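Local coordinates for protein thymidylate synthase (Enterobacteria phage T4, PDB 1TIS) that catalyses, as a homodimer, the reductive methylation of dUMP to dTMP, with 5,10-methylenetetrahydrofolate giving up the one-carbon group and becoming dihydrofolate, at residues F42-V45 against K49-W52; D127-L132 against Y160-R165; G167-Q172 against H196-M201; F186-Y191 against G207-S212. All coordinates share one frame; numbering follows the deposited sequence.

Contacts 2, 3 and 4 are buried and lie on one sheet, whereas contact 1 lies in a loop and is only partly buried. Contacts 3 and 4 share helix 184-202 and press it against neighbouring parallel strands, 168-179 and 205-219; contact 2 brings a different helix, 121-131, onto strand 157-164, which pairs with 168-179. Contact 1 rests on the same long helix 184-202. All four meet across apolar surfaces, yet the chemistry shifts with place: in each helix-sheet contact one aliphatic residue (Ile129, Leu169, Leu209) does most of the touching, while in the loop the contact is spread over two aromatic rings, an alanine methyl and a leucine. The segments of contacts 2, 3 and 4 also reach the second subunit.

Contact 1 (F42-V45 against K49-W52); sequences FPAV and KLAW
Phe42 and Trp52, two large aromatic residues, approach each other without stacking: Phe42 CZ lies 4.3 Å from Trp52 NE1. They belong to two arms of one irregular loop in the thymidylate synthase fold, between strand 33-37 and helix 53-64. Neither arm is helix or strand, so the loop is brought together here by side chains and not by a ladder of backbone bonds. Leu50 makes the second touch, beside the aromatic pair. With its CG anti to the backbone N (chi1 169°), it reaches toward the 42-45 arm, and its CD2 lies 4.4 Å from Ala44 CB. A small methyl suits that place because it meets both Leu50 and Ala189 of helix 184-202; Pro43 and Val45 rest on Ile188 of the same helix. Phe42 is further held among Cys238, Leu240 and Leu271. On the 49-52 arm, Ala51 is the centre of an inverse gamma turn, closed by a weak bond of 2.7 Å from Trp52 N to Leu50 O; the tight reversal lets both Leu50 and Trp52 face the other arm. Val45 turns its own side chain away and offers its backbone instead, with Leu50 CD2 4.2 Å from Val45 O.

Contact 2 (D127-L132 against Y160-R165); sequences DRIKKL and YQFNVR
Ile129 meets Phe162 and Val164 with two different branches, in a helix-on-sheet contact of the thymidylate synthase fold: helix 121-131 lies against strand 157-164. Its CD1 approaches the Phe162 ring obliquely and comes within 3.7 Å of Phe162 CD2, the two side chains crossing at about a right angle. The same methyl is 3.9 Å from Phe162 CB, so it touches the root of the side chain as well as the ring. A beta-branched isoleucine suits this position because CG1 and CG2 leave CB in separate directions: CG1 lies beside the backbone N and leads CD1 to the ring, while CG2 serves the valine.

Further out, the strand's alternation presents Phe162 and Val164 on one face, and Asn163 between them turns away from the helix. The Phe162 ring is flanked by Val125 of the helix, Leu169 and Leu171 of the next strand and Val198 of helix 184-202, a setting that calls for a wholly apolar residue. Backbone bonds to Gln138 on one side and to strand 168-179 on the other hold the strand in place. The side chain of Val164 is about 6 Å from that of Arg136, which probably binds dUMP. Asn163 also packs against Phe30 of the second subunit, so the sheet has the helix on one face and the dimer partner on the other. The helix ends just beyond Ile129, where Arg128 O accepts from both Lys131 N and Leu132 N. Facing the valine, Ile129 CG2 stands 3.7 Å from Val164 CG2.

Contact 3 (G167-Q172 against H196-M201); sequences GYLDLQ and HIVAKM
Leu169 swings its CG anti to the backbone N (chi1 178°), and a chi2 of 63° then turns CD2 onto the helix backbone between Val198 and Ala199. The contact belongs to a beta-alpha-beta unit made of strand 168-179, helix 184-202 and strand 205-219, the two strands being parallel neighbours in the sheet; here the first strand meets the last turns of the helix that connects them.

One methyl makes the whole junction. Leu169 CD2 lies 3.5 Å from Ala199 N and 3.8 Å from Ala199 CA, an approach to the main chain that a small alanine permits. Val198 supplies the neighbouring wall, its CB 3.9 Å from Leu169 CD2 and its CG1 slightly farther. Leucine suits the strand position because its branch point stands one carbon farther out than that of a beta-branched residue, enough to reach the helix, where Leu169 CA and Ala199 CA are 6.3 Å apart.

The surroundings enclose the leucine further: Val195, from the same helix, also lies against it, one turn before Ala199. Ala199 in turn touches Pro206, at the start of the returning strand, so a single small residue meets both strands of the unit. Its side chain adds a lighter touch to the leucine, with Ala199 CB 4.1 Å from Leu169 CD2.

Contact 4 (F186-Y191 against G207-S212); sequences FNIASY and GDLIFS
Leu209 sends one methyl to each of Ile188 and Tyr191, which stand nearly one turn apart on helix 184-202. The close packing is made at this one strand residue, in the second half of a beta-alpha-beta unit where the helix covers strand 205-219. CG stands anti to the backbone N (chi1 -172°), which carries the fork out toward the helix. From there CD1 reaches Tyr191 CB at 4.0 Å, and CD2 comes to 3.9 Å from Ile188 O. A leucine fits because its two methyl branches can serve two helix residues at once.

The packing is looser elsewhere. Ile188 CG2 is 4.5 Å from Leu209 CD2, and Phe211, although its CB points toward the helix, keeps its side chain 6.5 Å from the nearest atom of 186-191. Its ring meets Trp173 instead, at about 45° between planes. Tyr191 likewise gives only its root to Leu209: its ring leads away, stacks with Trp173 and meets Tyr160.

The looser side does not open to solvent: these residues are buried, and Trp36 of strand 33-37 lies against Ile188, Leu209 and Phe211. On the other face of the strand, Ile210 packs on Phe30 of the second subunit, where a bulky aliphatic group suits the dimer interface. The same turn of helix carries Asn187, just before Ile188, which probably contributes to the dUMP site shared between the two subunits and whose OD1 accepts from Gln175 NE2. Back at the tight end, Leu209 CD1 lies 4.1 Å from Tyr191 C.

Contact 1 (F42-V45 against K49-W52)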
loop_
_atom_site.group_PDB
_atom_site.type_symbol
_atom_site.label_atom_id
_atom_site.label_comp_id
_atom_site.label_asym_id
_atom_site.label_seq_id
_atom_site.Cartn_x
_atom_site.Cartn_y
_atom_site.Cartn_z
ATOM N N PHE A 42 -13.713 -19.172 -6.961
ATOM C CA PHE A 42 -12.288 -18.932 -6.878
ATOM C C PHE A 42 -11.822 -18.027 -8.001
ATOM O O PHE A 42 -11.695 -18.537 -9.111
ATOM C CB PHE A 42 -11.617 -20.299 -6.927
ATOM C CG PHE A 42 -10.112 -20.315 -6.911
ATOM C CD1 PHE A 42 -9.436 -20.094 -5.731
ATOM C CD2 PHE A 42 -9.454 -20.569 -8.085
ATOM C CE1 PHE A 42 -8.063 -20.127 -5.725
ATOM C CE2 PHE A 42 -8.089 -20.601 -8.078
ATOM C CZ PHE A 42 -7.394 -20.382 -6.907
ATOM N N PRO A 43 -11.465 -16.758 -7.849
ATOM C CA PRO A 43 -11.291 -15.857 -8.963
ATOM C C PRO A 43 -10.195 -16.211 -9.967
ATOM O O PRO A 43 -10.199 -15.554 -11.010
ATOM C CB PRO A 43 -11.064 -14.540 -8.288
ATOM C CG PRO A 43 -10.177 -14.911 -7.125
ATOM C CD PRO A 43 -10.910 -16.159 -6.634
ATOM N N ALA A 44 -9.290 -17.199 -9.815
ATOM C CA ALA A 44 -8.169 -17.324 -10.759
ATOM C C ALA A 44 -8.520 -17.681 -12.194
ATOM O O ALA A 44 -8.776 -18.808 -12.633
ATOM C CB ALA A 44 -7.151 -18.356 -10.330
ATOM N N VAL A 45 -8.491 -16.556 -12.889
ATOM C CA VAL A 45 -8.796 -16.443 -14.295
ATOM C C VAL A 45 -7.750 -17.270 -15.054
ATOM O O VAL A 45 -6.539 -17.070 -14.914
ATOM C CB VAL A 45 -8.754 -14.935 -14.724
ATOM C CG1 VAL A 45 -9.741 -14.813 -15.885
ATOM C CG2 VAL A 45 -9.126 -13.930 -13.627
ATOM N N LYS A 49 -2.975 -22.503 -20.064
ATOM C CA LYS A 49 -3.144 -23.379 -18.896
ATOM C C LYS A 49 -2.141 -22.736 -17.958
ATOM O O LYS A 49 -0.929 -22.698 -18.198
ATOM C CB LYS A 49 -2.720 -24.844 -19.118
ATOM C CG LYS A 49 -2.829 -25.624 -17.789
ATOM C CD LYS A 49 -2.730 -27.138 -17.959
ATOM C CE LYS A 49 -2.829 -27.871 -16.618
ATOM N NZ LYS A 49 -3.103 -29.283 -16.844
ATOM N N LEU A 50 -2.751 -22.000 -17.046
ATOM C CA LEU A 50 -2.046 -21.204 -16.074
ATOM C C LEU A 50 -1.042 -22.128 -15.430
ATOM O O LEU A 50 -1.444 -23.211 -14.984
ATOM C CB LEU A 50 -3.098 -20.698 -15.108
ATOM C CG LEU A 50 -2.745 -20.031 -13.808
ATOM C CD1 LEU A 50 -2.016 -18.711 -13.998
ATOM C CD2 LEU A 50 -4.055 -19.850 -13.087
ATOM N N ALA A 51 0.250 -21.818 -15.451
ATOM C CA ALA A 51 1.174 -22.674 -14.749
ATOM C C ALA A 51 0.972 -22.312 -13.284
ATOM O O ALA A 51 1.638 -21.516 -12.646
ATOM C CB ALA A 51 2.590 -22.392 -15.185
ATOM N N TRP A 52 -0.048 -22.943 -12.738
ATOM C CA TRP A 52 -0.546 -22.679 -11.430
ATOM C C TRP A 52 0.275 -23.486 -10.454
ATOM O O TRP A 52 0.669 -22.929 -9.447
ATOM C CB TRP A 52 -2.037 -23.017 -11.530
ATOM C CG TRP A 52 -2.829 -22.999 -10.234
ATOM C CD1 TRP A 52 -3.457 -21.902 -9.661
ATOM C CD2 TRP A 52 -2.948 -24.126 -9.491
ATOM N NE1 TRP A 52 -3.973 -22.354 -8.529
ATOM C CE2 TRP A 52 -3.687 -23.675 -8.395
ATOM C CE3 TRP A 52 -2.488 -25.418 -9.679
ATOM C CZ2 TRP A 52 -3.989 -24.587 -7.411
ATOM C CZ3 TRP A 52 -2.796 -26.309 -8.692
ATOM C CH2 TRP A 52 -3.530 -25.889 -7.585
#

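Contact 2 (D127-L132 against Y160-R165)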
loop_
_atom_site.group_PDB
_atom_site.type_symbol
_atom_site.label_atom_id
_atom_site.label_comp_id
_atom_site.label_asym_id
_atom_site.label_seq_id
_atom_site.Cartn_x
_atom_site.Cartn_y
_atom_site.Cartn_z
ATOM N N ASP A 127 -1.516 -14.782 14.578
ATOM C CA ASP A 127 -2.011 -14.628 15.934
ATOM C C ASP A 127 -2.911 -13.394 16.031
ATOM O O ASP A 127 -4.046 -13.631 16.439
ATOM C CB ASP A 127 -0.859 -14.496 16.922
ATOM C CG ASP A 127 0.006 -15.755 17.074
ATOM O OD1 ASP A 127 -0.453 -16.848 16.746
ATOM O OD2 ASP A 127 1.147 -15.642 17.538
ATOM N N ARG A 128 -2.603 -12.116 15.671
ATOM C CA ARG A 128 -3.561 -10.997 15.769
ATOM C C ARG A 128 -4.940 -11.365 15.255
ATOM O O ARG A 128 -5.899 -11.112 15.981
ATOM C CB ARG A 128 -3.162 -9.755 14.977
ATOM C CG ARG A 128 -1.796 -9.229 15.403
ATOM C CD ARG A 128 -1.613 -7.692 15.291
ATOM N NE ARG A 128 -2.137 -6.930 16.435
ATOM C CZ ARG A 128 -1.398 -6.040 17.109
ATOM N NH1 ARG A 128 -0.153 -5.736 16.750
ATOM N NH2 ARG A 128 -1.914 -5.426 18.165
ATOM N N ILE A 129 -5.055 -12.069 14.118
ATOM C CA ILE A 129 -6.329 -12.537 13.574
ATOM C C ILE A 129 -6.964 -13.521 14.534
ATOM O O ILE A 129 -8.173 -13.501 14.761
ATOM C CB ILE A 129 -6.244 -13.341 12.272
ATOM C CG1 ILE A 129 -5.111 -12.918 11.318
ATOM C CG2 ILE A 129 -7.645 -13.215 11.682
ATOM C CD1 ILE A 129 -5.224 -11.666 10.435
ATOM N N LYS A 130 -6.162 -14.423 15.080
ATOM C CA LYS A 130 -6.661 -15.392 16.031
ATOM C C LYS A 130 -7.092 -14.728 17.333
ATOM O O LYS A 130 -7.887 -15.276 18.106
ATOM C CB LYS A 130 -5.620 -16.413 16.480
ATOM C CG LYS A 130 -4.858 -17.305 15.536
ATOM C CD LYS A 130 -5.701 -18.317 14.816
ATOM C CE LYS A 130 -4.714 -19.243 14.182
ATOM N NZ LYS A 130 -4.082 -20.059 15.190
ATOM N N LYS A 131 -6.586 -13.556 17.617
ATOM C CA LYS A 131 -6.660 -13.123 18.970
ATOM C C LYS A 131 -7.263 -11.755 19.066
ATOM O O LYS A 131 -8.175 -11.613 19.843
ATOM C CB LYS A 131 -5.215 -13.276 19.405
ATOM C CG LYS A 131 -4.743 -13.155 20.831
ATOM C CD LYS A 131 -3.229 -12.992 20.710
ATOM C CE LYS A 131 -2.501 -14.313 20.832
ATOM N NZ LYS A 131 -1.985 -14.381 22.183
ATOM N N LEU A 132 -6.868 -10.699 18.379
ATOM C CA LEU A 132 -7.545 -9.417 18.453
ATOM C C LEU A 132 -8.345 -9.187 17.165
ATOM O O LEU A 132 -8.301 -8.068 16.662
ATOM C CB LEU A 132 -6.502 -8.281 18.647
ATOM C CG LEU A 132 -6.247 -7.511 19.954
ATOM C CD1 LEU A 132 -7.077 -8.049 21.116
ATOM C CD2 LEU A 132 -4.757 -7.643 20.277
ATOM N N TYR A 160 0.460 -5.781 2.488
ATOM C CA TYR A 160 -0.916 -6.295 2.574
ATOM C C TYR A 160 -1.498 -6.179 3.953
ATOM O O TYR A 160 -0.784 -6.214 4.958
ATOM C CB TYR A 160 -1.112 -7.770 2.130
ATOM C CG TYR A 160 -0.280 -8.948 2.580
ATOM C CD1 TYR A 160 -0.612 -9.580 3.761
ATOM C CD2 TYR A 160 0.728 -9.466 1.771
ATOM C CE1 TYR A 160 0.035 -10.728 4.149
ATOM C CE2 TYR A 160 1.384 -10.631 2.158
ATOM C CZ TYR A 160 1.026 -11.244 3.352
ATOM O OH TYR A 160 1.695 -12.370 3.803
ATOM N N GLN A 161 -2.799 -5.953 3.945
ATOM C CA GLN A 161 -3.597 -5.661 5.120
ATOM C C GLN A 161 -4.625 -6.781 5.156
ATOM O O GLN A 161 -5.109 -7.198 4.100
ATOM C CB GLN A 161 -4.298 -4.323 4.915
ATOM C CG GLN A 161 -4.155 -3.128 5.837
ATOM C CD GLN A 161 -4.962 -3.237 7.113
ATOM O OE1 GLN A 161 -5.193 -4.320 7.652
ATOM N NE2 GLN A 161 -5.457 -2.146 7.665
ATOM N N PHE A 162 -4.977 -7.292 6.319
ATOM C CA PHE A 162 -6.059 -8.254 6.459
ATOM C C PHE A 162 -7.128 -7.535 7.247
ATOM O O PHE A 162 -6.807 -6.738 8.129
ATOM C CB PHE A 162 -5.767 -9.462 7.304
ATOM C CG PHE A 162 -4.858 -10.530 6.748
ATOM C CD1 PHE A 162 -5.299 -11.389 5.742
ATOM C CD2 PHE A 162 -3.606 -10.668 7.292
ATOM C CE1 PHE A 162 -4.478 -12.406 5.266
ATOM C CE2 PHE A 162 -2.805 -11.687 6.802
ATOM C CZ PHE A 162 -3.226 -12.558 5.799
ATOM N N ASN A 163 -8.394 -7.872 7.015
ATOM C CA ASN A 163 -9.544 -7.274 7.706
ATOM C C ASN A 163 -10.412 -8.452 8.096
ATOM O O ASN A 163 -10.522 -9.404 7.311
ATOM C CB ASN A 163 -10.360 -6.401 6.782
ATOM C CG ASN A 163 -10.840 -5.104 7.393
ATOM O OD1 ASN A 163 -10.078 -4.154 7.549
ATOM N ND2 ASN A 163 -12.121 -4.950 7.684
ATOM N N VAL A 164 -11.003 -8.473 9.279
ATOM C CA VAL A 164 -11.900 -9.556 9.689
ATOM C C VAL A 164 -13.357 -9.025 9.694
ATOM O O VAL A 164 -13.637 -8.056 10.422
ATOM C CB VAL A 164 -11.435 -10.034 11.090
ATOM C CG1 VAL A 164 -12.272 -11.228 11.499
ATOM C CG2 VAL A 164 -9.956 -10.396 11.075
ATOM N N ARG A 165 -14.250 -9.561 8.811
ATOM C CA ARG A 165 -15.666 -9.159 8.702
ATOM C C ARG A 165 -16.495 -9.608 9.908
ATOM O O ARG A 165 -16.311 -9.089 11.007
ATOM C CB ARG A 165 -16.272 -9.729 7.419
ATOM C CG ARG A 165 -15.919 -8.758 6.314
ATOM C CD ARG A 165 -16.863 -8.686 5.117
ATOM N NE ARG A 165 -17.119 -9.983 4.500
ATOM C CZ ARG A 165 -17.722 -10.126 3.311
ATOM N NH1 ARG A 165 -18.123 -9.058 2.627
ATOM N NH2 ARG A 165 -17.937 -11.343 2.784
#

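Contact 3 (G167-Q172 against H196-M201)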
loop_
_atom_site.group_PDB
_atom_site.type_symbol
_atom_site.label_atom_id
_atom_site.label_comp_id
_atom_site.label_asym_id
_atom_site.label_seq_id
_atom_site.Cartn_x
_atom_site.Cartn_y
_atom_site.Cartn_z
ATOM N N GLY A 167 -16.836 -13.005 10.416
ATOM C CA GLY A 167 -16.706 -14.355 9.906
ATOM C C GLY A 167 -16.026 -14.472 8.560
ATOM O O GLY A 167 -15.933 -15.556 7.985
ATOM N N TYR A 168 -15.550 -13.367 8.010
ATOM C CA TYR A 168 -14.773 -13.465 6.794
ATOM C C TYR A 168 -13.407 -12.794 7.029
ATOM O O TYR A 168 -13.189 -12.005 7.968
ATOM C CB TYR A 168 -15.531 -12.806 5.654
ATOM C CG TYR A 168 -16.900 -13.402 5.346
ATOM C CD1 TYR A 168 -18.003 -12.908 6.017
ATOM C CD2 TYR A 168 -17.085 -14.337 4.340
ATOM C CE1 TYR A 168 -19.285 -13.313 5.690
ATOM C CE2 TYR A 168 -18.369 -14.742 4.004
ATOM C CZ TYR A 168 -19.473 -14.224 4.676
ATOM O OH TYR A 168 -20.786 -14.548 4.309
ATOM N N LEU A 169 -12.460 -13.232 6.223
ATOM C CA LEU A 169 -11.108 -12.733 6.274
ATOM C C LEU A 169 -10.943 -12.009 4.974
ATOM O O LEU A 169 -11.404 -12.500 3.945
ATOM C CB LEU A 169 -10.125 -13.864 6.327
ATOM C CG LEU A 169 -8.670 -13.536 6.330
ATOM C CD1 LEU A 169 -8.308 -12.742 7.580
ATOM C CD2 LEU A 169 -7.920 -14.833 6.239
ATOM N N ASP A 170 -10.307 -10.866 4.949
ATOM C CA ASP A 170 -10.174 -10.174 3.693
ATOM C C ASP A 170 -8.697 -9.870 3.520
ATOM O O ASP A 170 -8.059 -9.650 4.562
ATOM C CB ASP A 170 -10.994 -8.887 3.740
ATOM C CG ASP A 170 -12.477 -9.001 4.111
ATOM O OD1 ASP A 170 -13.153 -9.962 3.734
ATOM O OD2 ASP A 170 -12.963 -8.089 4.776
ATOM N N LEU A 171 -8.107 -9.882 2.314
ATOM C CA LEU A 171 -6.714 -9.515 2.181
ATOM C C LEU A 171 -6.613 -8.455 1.117
ATOM O O LEU A 171 -7.368 -8.490 0.147
ATOM C CB LEU A 171 -5.826 -10.691 1.742
ATOM C CG LEU A 171 -4.292 -10.425 1.679
ATOM C CD1 LEU A 171 -3.598 -11.732 1.937
ATOM C CD2 LEU A 171 -3.834 -9.865 0.344
ATOM N N GLN A 172 -5.666 -7.529 1.197
ATOM C CA GLN A 172 -5.453 -6.532 0.148
ATOM C C GLN A 172 -3.961 -6.284 -0.107
ATOM O O GLN A 172 -3.232 -5.875 0.782
ATOM C CB GLN A 172 -6.154 -5.220 0.550
ATOM C CG GLN A 172 -5.706 -4.091 -0.330
ATOM C CD GLN A 172 -6.440 -2.834 -0.035
ATOM O OE1 GLN A 172 -7.001 -2.290 -0.968
ATOM N NE2 GLN A 172 -6.546 -2.324 1.175
ATOM N N HIS A 196 -7.059 -18.261 1.584
ATOM C CA HIS A 196 -7.585 -19.585 1.907
ATOM C C HIS A 196 -6.869 -20.286 3.059
ATOM O O HIS A 196 -7.472 -20.750 4.030
ATOM C CB HIS A 196 -7.517 -20.491 0.679
ATOM C CG HIS A 196 -8.774 -20.311 -0.127
ATOM N ND1 HIS A 196 -9.053 -19.313 -0.939
ATOM C CD2 HIS A 196 -9.850 -21.165 -0.071
ATOM C CE1 HIS A 196 -10.261 -19.522 -1.372
ATOM N NE2 HIS A 196 -10.733 -20.629 -0.851
ATOM N N ILE A 197 -5.542 -20.357 2.942
ATOM C CA ILE A 197 -4.709 -21.001 3.926
ATOM C C ILE A 197 -4.927 -20.239 5.232
ATOM O O ILE A 197 -5.362 -20.883 6.198
ATOM C CB ILE A 197 -3.281 -20.949 3.364
ATOM C CG1 ILE A 197 -3.082 -22.098 2.424
ATOM C CG2 ILE A 197 -2.234 -21.059 4.468
ATOM C CD1 ILE A 197 -1.723 -21.870 1.726
ATOM N N VAL A 198 -4.789 -18.901 5.292
ATOM C CA VAL A 198 -4.975 -18.244 6.577
ATOM C C VAL A 198 -6.413 -18.324 7.132
ATOM O O VAL A 198 -6.610 -18.455 8.345
ATOM C CB VAL A 198 -4.538 -16.801 6.453
ATOM C CG1 VAL A 198 -4.450 -16.205 7.875
ATOM C CG2 VAL A 198 -3.171 -16.705 5.786
ATOM N N ALA A 199 -7.475 -18.309 6.317
ATOM C CA ALA A 199 -8.822 -18.528 6.783
ATOM C C ALA A 199 -8.885 -19.938 7.284
ATOM O O ALA A 199 -9.603 -20.087 8.262
ATOM C CB ALA A 199 -9.823 -18.480 5.741
ATOM N N LYS A 200 -8.166 -20.974 6.794
ATOM C CA LYS A 200 -8.287 -22.298 7.402
ATOM C C LYS A 200 -7.578 -22.410 8.771
ATOM O O LYS A 200 -7.948 -23.206 9.652
ATOM C CB LYS A 200 -7.764 -23.354 6.420
ATOM C CG LYS A 200 -7.959 -24.787 6.929
ATOM C CD LYS A 200 -9.457 -25.095 6.855
ATOM C CE LYS A 200 -10.083 -25.970 7.964
ATOM N NZ LYS A 200 -11.527 -26.070 7.732
ATOM N N MET A 201 -6.569 -21.585 9.026
ATOM C CA MET A 201 -5.871 -21.590 10.319
ATOM C C MET A 201 -6.744 -20.850 11.283
ATOM O O MET A 201 -7.061 -21.385 12.335
ATOM C CB MET A 201 -4.529 -20.856 10.289
ATOM C CG MET A 201 -3.412 -21.568 9.551
ATOM S SD MET A 201 -2.092 -20.403 9.198
ATOM C CE MET A 201 -1.075 -20.475 10.637
#

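Contact 4 (F186-Y191 against G207-S212)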
loop_
_atom_site.group_PDB
_atom_site.type_symbol
_atom_site.label_atom_id
_atom_site.label_comp_id
_atom_site.label_asym_id
_atom_site.label_seq_id
_atom_site.Cartn_x
_atom_site.Cartn_y
_atom_site.Cartn_z
ATOM N N PHE A 186 -0.918 -14.541 -12.309
ATOM C CA PHE A 186 -0.201 -15.330 -11.303
ATOM C C PHE A 186 -0.385 -14.698 -9.919
ATOM O O PHE A 186 -0.412 -15.391 -8.897
ATOM C CB PHE A 186 1.250 -15.375 -11.734
ATOM C CG PHE A 186 2.280 -16.246 -10.972
ATOM C CD1 PHE A 186 2.941 -15.748 -9.830
ATOM C CD2 PHE A 186 2.678 -17.486 -11.487
ATOM C CE1 PHE A 186 3.973 -16.464 -9.233
ATOM C CE2 PHE A 186 3.708 -18.195 -10.889
ATOM C CZ PHE A 186 4.351 -17.686 -9.770
ATOM N N ASN A 187 -0.569 -13.377 -9.805
ATOM C CA ASN A 187 -0.803 -12.716 -8.517
ATOM C C ASN A 187 -2.178 -12.762 -7.909
ATOM O O ASN A 187 -2.279 -12.853 -6.689
ATOM C CB ASN A 187 -0.423 -11.296 -8.605
ATOM C CG ASN A 187 1.069 -11.234 -8.535
ATOM O OD1 ASN A 187 1.731 -10.532 -9.308
ATOM N ND2 ASN A 187 1.639 -11.977 -7.587
ATOM N N ILE A 188 -3.243 -12.719 -8.704
ATOM C CA ILE A 188 -4.612 -12.894 -8.245
ATOM C C ILE A 188 -4.596 -14.234 -7.480
ATOM O O ILE A 188 -4.844 -14.301 -6.271
ATOM C CB ILE A 188 -5.592 -12.936 -9.509
ATOM C CG1 ILE A 188 -5.564 -11.674 -10.425
ATOM C CG2 ILE A 188 -7.011 -13.000 -8.955
ATOM C CD1 ILE A 188 -6.443 -11.672 -11.715
ATOM N N ALA A 189 -4.173 -15.313 -8.169
ATOM C CA ALA A 189 -4.118 -16.650 -7.595
ATOM C C ALA A 189 -3.264 -16.677 -6.310
ATOM O O ALA A 189 -3.865 -17.017 -5.284
ATOM C CB ALA A 189 -3.561 -17.647 -8.648
ATOM N N SER A 190 -1.964 -16.289 -6.232
ATOM C CA SER A 190 -1.159 -16.344 -5.014
ATOM C C SER A 190 -1.828 -15.792 -3.774
ATOM O O SER A 190 -1.917 -16.542 -2.793
ATOM C CB SER A 190 0.143 -15.608 -5.240
ATOM O OG SER A 190 1.306 -16.432 -5.087
ATOM N N TYR A 191 -2.365 -14.571 -3.715
ATOM C CA TYR A 191 -3.021 -14.169 -2.482
ATOM C C TYR A 191 -4.396 -14.819 -2.314
ATOM O O TYR A 191 -4.820 -15.006 -1.173
ATOM C CB TYR A 191 -3.147 -12.671 -2.442
ATOM C CG TYR A 191 -1.813 -11.986 -2.200
ATOM C CD1 TYR A 191 -1.205 -11.995 -0.957
ATOM C CD2 TYR A 191 -1.187 -11.364 -3.251
ATOM C CE1 TYR A 191 0.039 -11.391 -0.784
ATOM C CE2 TYR A 191 0.053 -10.759 -3.076
ATOM C CZ TYR A 191 0.671 -10.771 -1.845
ATOM O OH TYR A 191 1.926 -10.197 -1.736
ATOM N N GLY A 207 -13.080 -14.340 2.608
ATOM C CA GLY A 207 -13.974 -13.274 2.228
ATOM C C GLY A 207 -13.594 -12.608 0.959
ATOM O O GLY A 207 -13.619 -13.243 -0.079
ATOM N N ASP A 208 -13.233 -11.355 0.979
ATOM C CA ASP A 208 -13.038 -10.657 -0.271
ATOM C C ASP A 208 -11.568 -10.464 -0.526
ATOM O O ASP A 208 -10.799 -10.425 0.450
ATOM C CB ASP A 208 -13.689 -9.295 -0.232
ATOM C CG ASP A 208 -15.209 -9.255 -0.097
ATOM O OD1 ASP A 208 -15.851 -10.245 0.290
ATOM O OD2 ASP A 208 -15.750 -8.190 -0.381
ATOM N N LEU A 209 -11.181 -10.280 -1.798
ATOM C CA LEU A 209 -9.792 -10.097 -2.185
ATOM C C LEU A 209 -9.702 -8.761 -2.876
ATOM O O LEU A 209 -10.390 -8.632 -3.876
ATOM C CB LEU A 209 -9.368 -11.213 -3.123
ATOM C CG LEU A 209 -7.919 -11.319 -3.498
ATOM C CD1 LEU A 209 -7.046 -11.676 -2.304
ATOM C CD2 LEU A 209 -7.812 -12.384 -4.581
ATOM N N ILE A 210 -8.915 -7.770 -2.435
ATOM C CA ILE A 210 -8.841 -6.435 -3.034
ATOM C C ILE A 210 -7.430 -6.199 -3.476
ATOM O O ILE A 210 -6.519 -6.634 -2.798
ATOM C CB ILE A 210 -9.198 -5.365 -2.023
ATOM C CG1 ILE A 210 -10.426 -5.713 -1.228
ATOM C CG2 ILE A 210 -9.519 -4.102 -2.765
ATOM C CD1 ILE A 210 -10.516 -4.710 -0.066
ATOM N N PHE A 211 -7.155 -5.471 -4.532
ATOM C CA PHE A 211 -5.793 -5.320 -5.040
ATOM C C PHE A 211 -5.550 -3.860 -5.335
ATOM O O PHE A 211 -6.357 -3.318 -6.110
ATOM C CB PHE A 211 -5.611 -6.147 -6.337
ATOM C CG PHE A 211 -4.635 -5.601 -7.376
ATOM C CD1 PHE A 211 -3.274 -5.670 -7.185
ATOM C CD2 PHE A 211 -5.129 -5.019 -8.520
ATOM C CE1 PHE A 211 -2.409 -5.155 -8.133
ATOM C CE2 PHE A 211 -4.268 -4.504 -9.465
ATOM C CZ PHE A 211 -2.901 -4.572 -9.276
ATOM N N SER A 212 -4.456 -3.279 -4.813
ATOM C CA SER A 212 -4.188 -1.888 -5.093
ATOM C C SER A 212 -3.034 -1.828 -6.068
ATOM O O SER A 212 -2.017 -2.519 -5.912
ATOM C CB SER A 212 -3.869 -1.199 -3.806
ATOM O OG SER A 212 -4.910 -1.370 -2.848
#